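Local coordinates for cephalosporin acylase (Bacillus halodurans, PDB 2NLZ), which probably cleaves amide bonds as a cephalosporin acylase-like member of the gamma-glutamyltranspeptidase family of Ntn hydrolases, at residues G311-S322 and H407-Y418. The protein carries 1 engineered substitution. Residues are numbered along the deposited sequence; the frame is centred on the assembly and turned at random.
Sequences GMKYVTEPSDMS and HDNALKPGKRTY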
ATOM      1  N   GLY D 311      27.027   9.785  24.166  1.00 31.65           N
ATOM      2  CA  GLY D 311      27.251   8.424  24.659  1.00 33.17           C
ATOM      3  C   GLY D 311      28.530   7.800  24.131  1.00 39.24           C
ATOM      4  O   GLY D 311      29.221   7.086  24.856  1.00 40.77           O
ATOM      5  N   MET D 312      28.856   8.085  22.869  1.00 36.35           N
ATOM      6  CA  MET D 312      30.065   7.546  22.245  1.00 44.55           C
ATOM      7  C   MET D 312      31.328   8.215  22.771  1.00 41.83           C
ATOM      8  O   MET D 312      32.402   7.609  22.780  1.00 42.83           O
ATOM      9  CB  MET D 312      29.989   7.660  20.722  1.00 45.96           C
ATOM     10  CG  MET D 312      29.579   6.379  20.032  1.00 45.57           C
ATOM     11  SD  MET D 312      28.739   6.758  18.491  1.00 59.82           S
ATOM     12  CE  MET D 312      29.432   5.515  17.388  1.00 71.39           C
ATOM     13  N   LYS D 313      31.187   9.462  23.208  1.00 43.86           N
ATOM     14  CA  LYS D 313      32.300  10.224  23.755  1.00 46.04           C
ATOM     15  C   LYS D 313      32.589   9.798  25.197  1.00 41.44           C
ATOM     16  O   LYS D 313      33.744   9.569  25.564  1.00 43.19           O
ATOM     17  CB  LYS D 313      31.997  11.732  23.677  1.00 55.41           C
ATOM     18  CG  LYS D 313      33.043  12.659  24.306  1.00 60.62           C
ATOM     19  CD  LYS D 313      34.225  12.947  23.374  1.00 80.54           C
ATOM     20  CE  LYS D 313      35.308  13.799  24.059  1.00 75.57           C
ATOM     21  NZ  LYS D 313      34.816  15.154  24.491  1.00 69.33           N
ATOM     22  N   TYR D 314      31.538   9.666  26.001  1.00 32.39           N
ATOM     23  CA  TYR D 314      31.709   9.572  27.446  1.00 36.39           C
ATOM     24  C   TYR D 314      31.516   8.190  28.082  1.00 37.17           C
ATOM     25  O   TYR D 314      32.137   7.903  29.107  1.00 36.91           O
ATOM     26  CB  TYR D 314      30.820  10.606  28.156  1.00 38.64           C
ATOM     27  CG  TYR D 314      31.070  12.034  27.721  1.00 38.80           C
ATOM     28  CD1 TYR D 314      32.280  12.677  28.007  1.00 44.14           C
ATOM     29  CD2 TYR D 314      30.098  12.748  27.031  1.00 40.05           C
ATOM     30  CE1 TYR D 314      32.513  13.997  27.606  1.00 44.79           C
ATOM     31  CE2 TYR D 314      30.318  14.064  26.624  1.00 49.31           C
ATOM     32  CZ  TYR D 314      31.525  14.680  26.912  1.00 46.09           C
ATOM     33  OH  TYR D 314      31.725  15.976  26.501  1.00 51.76           O
ATOM     34  N   VAL D 315      30.664   7.348  27.491  1.00 39.45           N
ATOM     35  CA  VAL D 315      30.291   6.071  28.122  1.00 34.14           C
ATOM     36  C   VAL D 315      31.350   4.982  27.970  1.00 35.99           C
ATOM     37  O   VAL D 315      31.743   4.618  26.859  1.00 39.03           O
ATOM     38  CB  VAL D 315      28.897   5.560  27.675  1.00 32.36           C
ATOM     39  CG1 VAL D 315      28.644   4.143  28.169  1.00 28.44           C
ATOM     40  CG2 VAL D 315      27.801   6.490  28.187  1.00 26.94           C
ATOM     41  N   THR D 316      31.807   4.499  29.122  1.00 37.18           N
ATOM     42  CA  THR D 316      32.769   3.413  29.244  1.00 31.68           C
ATOM     43  C   THR D 316      32.716   2.884  30.687  1.00 31.76           C
ATOM     44  O   THR D 316      31.825   3.268  31.454  1.00 32.23           O
ATOM     45  CB  THR D 316      34.192   3.892  28.913  1.00 27.50           C
ATOM     46  OG1 THR D 316      35.105   2.800  29.063  1.00 23.51           O
ATOM     47  CG2 THR D 316      34.608   5.035  29.832  1.00 27.82           C
ATOM     48  N   GLU D 317      33.652   2.006  31.050  1.00 32.19           N
ATOM     49  CA  GLU D 317      33.845   1.598  32.452  1.00 36.27           C
ATOM     50  C   GLU D 317      33.733   2.809  33.401  1.00 37.28           C
ATOM     51  O   GLU D 317      34.510   3.761  33.272  1.00 42.52           O
ATOM     52  CB  GLU D 317      35.216   0.922  32.622  1.00 28.73           C
ATOM     53  CG  GLU D 317      35.621   0.622  34.062  1.00 40.03           C
ATOM     54  CD  GLU D 317      34.993  -0.649  34.587  1.00 46.17           C
ATOM     55  OE1 GLU D 317      34.230  -0.570  35.576  1.00 42.99           O
ATOM     56  OE2 GLU D 317      35.251  -1.726  34.007  1.00 34.50           O
ATOM     57  N   PRO D 318      32.765   2.774  34.347  1.00 41.30           N
ATOM     58  CA  PRO D 318      32.402   3.902  35.227  1.00 48.71           C
ATOM     59  C   PRO D 318      33.586   4.680  35.804  1.00 54.18           C
ATOM     60  O   PRO D 318      33.536   5.908  35.866  1.00 48.88           O
ATOM     61  CB  PRO D 318      31.622   3.223  36.349  1.00 48.38           C
ATOM     62  CG  PRO D 318      30.956   2.085  35.673  1.00 44.85           C
ATOM     63  CD  PRO D 318      31.928   1.591  34.623  1.00 39.95           C
ATOM     64  N   SER D 319      34.639   3.965  36.195  1.00 59.01           N
ATOM     65  CA  SER D 319      35.828   4.568  36.795  1.00 57.73           C
ATOM     66  C   SER D 319      36.622   5.425  35.807  1.00 59.03           C
ATOM     67  O   SER D 319      37.212   6.432  36.193  1.00 61.32           O
ATOM     68  CB  SER D 319      36.723   3.477  37.381  1.00 55.09           C
ATOM     69  OG  SER D 319      35.968   2.531  38.112  1.00 67.22           O
ATOM     70  N   ASP D 320      36.626   5.029  34.535  1.00 60.94           N
ATOM     71  CA  ASP D 320      37.359   5.754  33.496  1.00 59.38           C
ATOM     72  C   ASP D 320      36.510   6.832  32.826  1.00 56.31           C
ATOM     73  O   ASP D 320      36.978   7.482  31.887  1.00 57.93           O
ATOM     74  CB  ASP D 320      37.911   4.791  32.430  1.00 60.33           C
ATOM     75  CG  ASP D 320      39.105   3.975  32.924  1.00 69.11           C
ATOM     76  OD1 ASP D 320      40.177   4.039  32.289  1.00 75.18           O
ATOM     77  OD2 ASP D 320      38.975   3.263  33.939  1.00 80.81           O
ATOM     78  N   MET D 321      35.278   7.025  33.304  1.00 54.32           N
ATOM     79  CA  MET D 321      34.362   8.020  32.724  1.00 55.10           C
ATOM     80  C   MET D 321      34.731   9.448  33.111  1.00 62.02           C
ATOM     81  O   MET D 321      35.006   9.736  34.277  1.00 63.37           O
ATOM     82  CB  MET D 321      32.903   7.727  33.087  1.00 55.20           C
ATOM     83  CG  MET D 321      32.263   6.651  32.220  1.00 45.25           C
ATOM     84  SD  MET D 321      30.509   6.383  32.522  1.00 37.58           S
ATOM     85  CE  MET D 321      29.829   8.017  32.206  1.00 35.80           C
ATOM     86  N   SER D 322      34.727  10.333  32.117  1.00 69.74           N
ATOM     87  CA  SER D 322      35.157  11.718  32.294  1.00 69.95           C
ATOM     88  C   SER D 322      34.082  12.590  32.950  1.00 66.24           C
ATOM     89  O   SER D 322      34.390  13.406  33.810  1.00 62.84           O
ATOM     90  CB  SER D 322      35.584  12.310  30.952  1.00 70.45           C
ATOM     91  OG  SER D 322      36.301  13.515  31.119  1.00 80.89           O
ATOM     92  N   HIS D 407      40.792   9.187  24.568  1.00 73.90           N
ATOM     93  CA  HIS D 407      39.379   8.810  24.619  1.00 66.29           C
ATOM     94  C   HIS D 407      39.122   8.058  25.910  1.00 59.09           C
ATOM     95  O   HIS D 407      39.955   7.267  26.335  1.00 61.04           O
ATOM     96  CB  HIS D 407      38.995   7.935  23.424  1.00 62.56           C
ATOM     97  CG  HIS D 407      37.518   7.855  23.187  1.00 68.81           C
ATOM     98  ND1 HIS D 407      36.898   8.502  22.140  1.00 76.97           N
ATOM     99  CD2 HIS D 407      36.538   7.214  23.865  1.00 70.67           C
ATOM    100  CE1 HIS D 407      35.601   8.259  22.182  1.00 78.81           C
ATOM    101  NE2 HIS D 407      35.356   7.482  23.222  1.00 76.45           N
ATOM    102  N   ASP D 408      37.969   8.302  26.524  1.00 53.09           N
ATOM    103  CA  ASP D 408      37.606   7.659  27.784  1.00 50.38           C
ATOM    104  C   ASP D 408      37.480   6.130  27.694  1.00 52.43           C
ATOM    105  O   ASP D 408      37.773   5.425  28.660  1.00 55.80           O
ATOM    106  CB  ASP D 408      36.308   8.256  28.328  1.00 50.64           C
ATOM    107  CG  ASP D 408      36.412   9.751  28.613  1.00 53.30           C
ATOM    108  OD1 ASP D 408      37.517  10.258  28.896  1.00 48.63           O
ATOM    109  OD2 ASP D 408      35.366  10.427  28.556  1.00 59.33           O
ATOM    110  N   ASN D 409      37.039   5.627  26.543  1.00 49.31           N
ATOM    111  CA  ASN D 409      36.942   4.185  26.290  1.00 46.49           C
ATOM    112  C   ASN D 409      38.225   3.615  25.656  1.00 45.91           C
ATOM    113  O   ASN D 409      38.177   2.728  24.794  1.00 44.88           O
ATOM    114  CB  ASN D 409      35.714   3.876  25.418  1.00 48.01           C
ATOM    115  CG  ASN D 409      35.372   2.406  25.394  1.00 47.70           C
ATOM    116  OD1 ASN D 409      34.990   1.838  26.412  1.00 39.24           O
ATOM    117  ND2 ASN D 409      35.525   1.777  24.227  1.00 35.99           N
ATOM    118  N   ALA D 410      39.373   4.137  26.087  1.00 43.26           N
ATOM    119  CA  ALA D 410      40.664   3.632  25.633  1.00 42.40           C
ATOM    120  C   ALA D 410      40.926   2.242  26.205  1.00 45.17           C
ATOM    121  O   ALA D 410      40.519   1.940  27.329  1.00 50.39           O
ATOM    122  CB  ALA D 410      41.765   4.582  26.032  1.00 40.10           C
ATOM    123  N   LEU D 411      41.596   1.399  25.424  1.00 43.43           N
ATOM    124  CA  LEU D 411      41.920   0.043  25.859  1.00 41.52           C
ATOM    125  C   LEU D 411      42.853   0.063  27.056  1.00 45.05           C
ATOM    126  O   LEU D 411      43.921   0.673  27.021  1.00 53.31           O
ATOM    127  CB  LEU D 411      42.548  -0.759  24.719  1.00 40.72           C
ATOM    128  CG  LEU D 411      43.160  -2.133  25.000  1.00 36.89           C
ATOM    129  CD1 LEU D 411      42.144  -3.110  25.553  1.00 30.80           C
ATOM    130  CD2 LEU D 411      43.771  -2.686  23.723  1.00 40.48           C
ATOM    131  N   LYS D 412      42.421  -0.605  28.115  1.00 48.52           N
ATOM    132  CA  LYS D 412      43.195  -0.748  29.332  1.00 54.88           C
ATOM    133  C   LYS D 412      43.045  -2.202  29.773  1.00 53.07           C
ATOM    134  O   LYS D 412      41.990  -2.802  29.557  1.00 54.53           O
ATOM    135  CB  LYS D 412      42.637   0.187  30.406  1.00 58.68           C
ATOM    136  CG  LYS D 412      43.679   0.909  31.243  1.00 80.71           C
ATOM    137  CD  LYS D 412      43.952   2.312  30.708  1.00 95.54           C
ATOM    138  CE  LYS D 412      44.749   3.129  31.711  1.00106.19           C
ATOM    139  NZ  LYS D 412      44.755   4.573  31.373  1.00105.69           N
ATOM    140  N   PRO D 413      44.102  -2.792  30.358  1.00 53.37           N
ATOM    141  CA  PRO D 413      43.977  -4.153  30.875  1.00 48.20           C
ATOM    142  C   PRO D 413      42.987  -4.207  32.023  1.00 43.61           C
ATOM    143  O   PRO D 413      43.009  -3.334  32.885  1.00 43.49           O
ATOM    144  CB  PRO D 413      45.388  -4.470  31.382  1.00 49.05           C
ATOM    145  CG  PRO D 413      46.043  -3.151  31.584  1.00 50.88           C
ATOM    146  CD  PRO D 413      45.462  -2.256  30.540  1.00 53.50           C
ATOM    147  N   GLY D 414      42.103  -5.202  32.005  1.00 44.62           N
ATOM    148  CA  GLY D 414      41.141  -5.406  33.085  1.00 45.06           C
ATOM    149  C   GLY D 414      39.990  -4.427  33.087  1.00 43.08           C
ATOM    150  O   GLY D 414      39.265  -4.314  34.068  1.00 43.66           O
ATOM    151  N   LYS D 415      39.826  -3.718  31.979  1.00 42.61           N
ATOM    152  CA  LYS D 415      38.750  -2.753  31.826  1.00 41.38           C
ATOM    153  C   LYS D 415      37.679  -3.368  30.931  1.00 38.22           C
ATOM    154  O   LYS D 415      38.004  -4.106  30.006  1.00 38.82           O
ATOM    155  CB  LYS D 415      39.315  -1.482  31.198  1.00 40.86           C
ATOM    156  CG  LYS D 415      38.295  -0.413  30.841  1.00 44.60           C
ATOM    157  CD  LYS D 415      38.953   0.700  30.042  1.00 38.49           C
ATOM    158  CE  LYS D 415      38.076   1.926  29.975  1.00 41.49           C
ATOM    159  NZ  LYS D 415      38.654   2.961  29.103  1.00 37.16           N
ATOM    160  N   ARG D 416      36.406  -3.098  31.200  1.00 36.65           N
ATOM    161  CA  ARG D 416      35.370  -3.516  30.255  1.00 44.96           C
ATOM    162  C   ARG D 416      34.881  -2.335  29.415  1.00 43.28           C
ATOM    163  O   ARG D 416      34.803  -1.202  29.904  1.00 36.29           O
ATOM    164  CB  ARG D 416      34.229  -4.259  30.949  1.00 43.39           C
ATOM    165  CG  ARG D 416      33.665  -3.521  32.114  1.00 36.72           C
ATOM    166  CD  ARG D 416      33.549  -4.412  33.329  1.00 30.68           C
ATOM    167  NE  ARG D 416      33.187  -3.604  34.490  1.00 37.48           N
ATOM    168  CZ  ARG D 416      32.068  -3.757  35.190  1.00 38.97           C
ATOM    169  NH1 ARG D 416      31.197  -4.708  34.862  1.00 50.23           N
ATOM    170  NH2 ARG D 416      31.821  -2.967  36.224  1.00 37.50           N
ATOM    171  N   THR D 417      34.579  -2.610  28.146  1.00 40.51           N
ATOM    172  CA  THR D 417      34.338  -1.554  27.160  1.00 37.60           C
ATOM    173  C   THR D 417      32.889  -1.086  27.066  1.00 39.90           C
ATOM    174  O   THR D 417      31.973  -1.750  27.567  1.00 43.69           O
ATOM    175  CB  THR D 417      34.765  -1.997  25.748  1.00 34.18           C
ATOM    176  OG1 THR D 417      34.457  -0.959  24.814  1.00 22.79           O
ATOM    177  CG2 THR D 417      34.051  -3.281  25.346  1.00 26.44           C
ATOM    178  N   TYR D 418      32.718   0.074  26.428  1.00 34.53           N
ATOM    179  CA  TYR D 418      31.452   0.524  25.874  1.00 34.09           C
ATOM    180  C   TYR D 418      30.772  -0.677  25.235  1.00 35.01           C
ATOM    181  O   TYR D 418      31.328  -1.311  24.331  1.00 37.51           O
ATOM    182  CB  TYR D 418      31.729   1.604  24.822  1.00 39.75           C
ATOM    183  CG  TYR D 418      30.520   2.199  24.132  1.00 33.17           C
ATOM    184  CD1 TYR D 418      29.976   1.606  23.001  1.00 32.18           C
ATOM    185  CD2 TYR D 418      29.944   3.381  24.589  1.00 34.60           C
ATOM    186  CE1 TYR D 418      28.872   2.152  22.363  1.00 41.57           C
ATOM    187  CE2 TYR D 418      28.843   3.941  23.957  1.00 41.25           C
ATOM    188  CZ  TYR D 418      28.312   3.320  22.844  1.00 44.33           C
ATOM    189  OH  TYR D 418      27.224   3.870  22.210  1.00 40.00           O
TER
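T316 and N409 meet at the centre of this contact, where the hydroxyl OG1 of T316 donates to the amide oxygen OD1 of N409 at 2.8 Å, in the carbonyl plane and on a lone pair. A second donor, the backbone N of Y418, reaches the same OD1 at 2.9 Å from above that plane, while N409 ND2 gives a proton to T417 OG1. Both ends of the amide are thus engaged, which fixes its rotation; asparagine suits a place that must accept and donate at once. With chi1 at -166°, CG of N409 stands opposite the backbone N, which brings OD1 to both T316 OG1 and Y418 N.

Alongside, the extended chain of K415 carries its ammonium back into its own loop: NZ donates to D408 O at 2.7 Å and to A410 O at 2.8 Å. D320 OD1 forms a long salt bridge with K415 NZ (3.7 Å), so two carbonyls and a carboxylate would together favour the charged amine.

E317 and R416 form the other ionic pair. NE of R416 gives its hydrogen to OE2 of E317 at 2.8 Å, on the syn side of the carboxylate, and the backbone N of R416 reaches the same oxygen weakly. R90 is a weak, long ion-pair partner of E317, and E250 of R416.

At the helix end, H407 NE2 donates to M312 O at 3.0 Å through a bent bond (N-H...O 132°); histidine suits because its ring N-H meets this last-turn carbonyl in the imidazole plane. The ring of Y418 turns its edge to V315 O, and CD2 of Y418 packs against CG1 of V315 at 3.9 Å.

The arrangement joins the exit of helix 294-314 to the irregular loop preceding strand 424-428, tied at the centre by buried T316, N409, E317, K415 and R416, within the gamma-glutamyltranspeptidase fold of the Ntn clan.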